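Local coordinates for putative Outer membrane protein (Helicobacter pylori, PDB 6GW5) that probably mediates attachment of the bacterium to Lewis-type glycans on host cells, as the extracellular, lectin-like adhesin domain of the outer membrane protein SabA, at residues A[76-80]-A[125-129]. Residue numbers count along the deposited sequence, not the author numbering.
Sequences WSLYA and YDKMK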
loop_
_atom_site.group_PDB
_atom_site.type_symbol
_atom_site.label_atom_id
_atom_site.label_comp_id
_atom_site.label_asym_id
_atom_site.label_seq_id
_atom_site.Cartn_x
_atom_site.Cartn_y
_atom_site.Cartn_z
ATOM N N TRP A 76 8.727 12.918 -19.133
ATOM C CA TRP A 76 8.605 13.274 -20.535
ATOM C C TRP A 76 9.185 14.655 -20.770
ATOM O O TRP A 76 9.931 14.879 -21.714
ATOM C CB TRP A 76 7.129 13.224 -21.016
ATOM C CG TRP A 76 6.947 13.783 -22.400
ATOM C CD1 TRP A 76 6.422 14.986 -22.727
ATOM C CD2 TRP A 76 7.401 13.192 -23.611
ATOM N NE1 TRP A 76 6.489 15.180 -24.090
ATOM C CE2 TRP A 76 7.101 14.098 -24.659
ATOM C CE3 TRP A 76 8.054 11.993 -23.911
ATOM C CZ2 TRP A 76 7.388 13.829 -26.009
ATOM C CZ3 TRP A 76 8.353 11.713 -25.268
ATOM C CH2 TRP A 76 8.000 12.638 -26.305
ATOM N N SER A 77 8.835 15.583 -19.909
ATOM C CA SER A 77 9.278 16.941 -20.085
ATOM C C SER A 77 10.821 16.995 -19.997
ATOM O O SER A 77 11.463 17.713 -20.736
ATOM C CB SER A 77 8.554 17.833 -19.093
ATOM O OG SER A 77 9.344 18.895 -18.655
ATOM N N LEU A 78 11.413 16.194 -19.136
ATOM C CA LEU A 78 12.864 16.157 -19.034
ATOM C C LEU A 78 13.472 15.598 -20.287
ATOM O O LEU A 78 14.396 16.175 -20.837
ATOM C CB LEU A 78 13.324 15.298 -17.847
ATOM C CG LEU A 78 13.026 15.740 -16.404
ATOM C CD1 LEU A 78 13.522 14.682 -15.420
ATOM C CD2 LEU A 78 13.613 17.084 -16.076
ATOM N N TYR A 79 12.953 14.455 -20.698
ATOM C CA TYR A 79 13.470 13.648 -21.814
ATOM C C TYR A 79 13.301 14.319 -23.141
ATOM O O TYR A 79 14.236 14.391 -23.942
ATOM C CB TYR A 79 12.695 12.348 -21.842
ATOM C CG TYR A 79 12.902 11.359 -22.974
ATOM C CD1 TYR A 79 14.044 10.589 -23.050
ATOM C CD2 TYR A 79 11.877 11.087 -23.878
ATOM C CE1 TYR A 79 14.190 9.610 -24.024
ATOM C CE2 TYR A 79 12.022 10.119 -24.869
ATOM C CZ TYR A 79 13.180 9.371 -24.926
ATOM O OH TYR A 79 13.345 8.401 -25.892
ATOM N N ALA A 80 12.112 14.846 -23.341
ATOM C CA ALA A 80 11.756 15.531 -24.566
ATOM C C ALA A 80 11.254 16.942 -24.212
ATOM O O ALA A 80 12.074 17.875 -24.076
ATOM C CB ALA A 80 10.703 14.714 -25.318
ATOM N N TYR A 125 9.368 9.218 -32.788
ATOM C CA TYR A 125 9.154 10.381 -31.937
ATOM C C TYR A 125 7.711 10.865 -31.971
ATOM O O TYR A 125 7.177 11.310 -30.960
ATOM C CB TYR A 125 10.090 11.524 -32.302
ATOM C CG TYR A 125 9.777 12.822 -31.559
ATOM C CD1 TYR A 125 10.120 12.981 -30.200
ATOM C CD2 TYR A 125 9.148 13.903 -32.210
ATOM C CE1 TYR A 125 9.844 14.159 -29.533
ATOM C CE2 TYR A 125 8.861 15.078 -31.544
ATOM C CZ TYR A 125 9.198 15.192 -30.209
ATOM O OH TYR A 125 8.907 16.360 -29.552
ATOM N N ASP A 126 7.097 10.827 -33.142
ATOM C CA ASP A 126 5.786 11.455 -33.326
ATOM C C ASP A 126 4.746 10.665 -32.521
ATOM O O ASP A 126 3.790 11.262 -32.004
ATOM C CB ASP A 126 5.390 11.582 -34.838
ATOM C CG ASP A 126 6.144 12.722 -35.604
ATOM O OD1 ASP A 126 6.481 13.778 -35.013
ATOM O OD2 ASP A 126 6.411 12.548 -36.826
ATOM N N LYS A 127 4.938 9.339 -32.403
ATOM C CA LYS A 127 4.028 8.508 -31.599
ATOM C C LYS A 127 4.170 8.858 -30.119
ATOM O O LYS A 127 3.158 9.060 -29.441
ATOM C CB LYS A 127 4.310 6.996 -31.698
ATOM C CG LYS A 127 4.703 6.411 -33.052
ATOM C CD LYS A 127 4.607 4.876 -33.011
ATOM C CE LYS A 127 5.441 4.116 -34.019
ATOM N NZ LYS A 127 4.961 4.269 -35.408
ATOM N N MET A 128 5.421 8.862 -29.642
ATOM C CA MET A 128 5.751 9.328 -28.325
ATOM C C MET A 128 5.055 10.633 -28.037
ATOM O O MET A 128 4.345 10.768 -27.043
ATOM C CB MET A 128 7.241 9.549 -28.218
ATOM C CG MET A 128 8.072 8.312 -27.950
ATOM S SD MET A 128 9.804 8.771 -27.679
ATOM C CE MET A 128 10.499 7.126 -27.655
ATOM N N LYS A 129 5.249 11.605 -28.917
ATOM C CA LYS A 129 4.750 12.983 -28.700
ATOM C C LYS A 129 3.224 12.994 -28.630
ATOM O O LYS A 129 2.623 13.686 -27.815
ATOM C CB LYS A 129 5.286 13.923 -29.814
ATOM C CG LYS A 129 4.680 15.298 -29.927
ATOM C CD LYS A 129 5.261 16.237 -28.906
ATOM C CE LYS A 129 4.726 17.636 -29.119
ATOM N NZ LYS A 129 4.462 18.361 -27.835
HETATM O O HOH W 1 5.140 17.906 -25.076
#
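An aromatic cluster that includes two Met-aromatic contacts packs the C-terminal end of helix 60-79 against the first turns of helix 122-139, toward one end of the elongated, mostly helical adhesin domain. W76 contributes the largest covered area of the contact, 86 Å²: its flat, wide indole spans a gap in which the closest CA atoms, those of A80 and K129, are still 8.5 Å apart. The far corner of the ring, CH2, lies 3.7 Å from CB of M128 and 4.0 Å from CE1 of Y125, while CZ2 is 3.9 Å from CA of K129. The unbranched, flexible M128 places its sulfur at the edges of two rings, SD being 5.4 Å from the centroid of the six-membered ring of W76 and 5.2 Å from that of Y79. A80, the first residue past the helix, is small enough to let Y125 approach, with CB 4.3 Å from CE1 of Y125. No direct hydrogen bond joins the segments; instead the O atom of a water accepts from NE1 of W76 at 3.2 Å and from NZ of K129 at 2.9 Å, so the indole N-H and the lysine ammonium share one acceptor at the border of the contact. Helix 167-183 packs alongside, L177 touching W76, I181 touching Y79 and L180 touching M128, while M120 of strand 119-121 meets Y79, Y125 and M128.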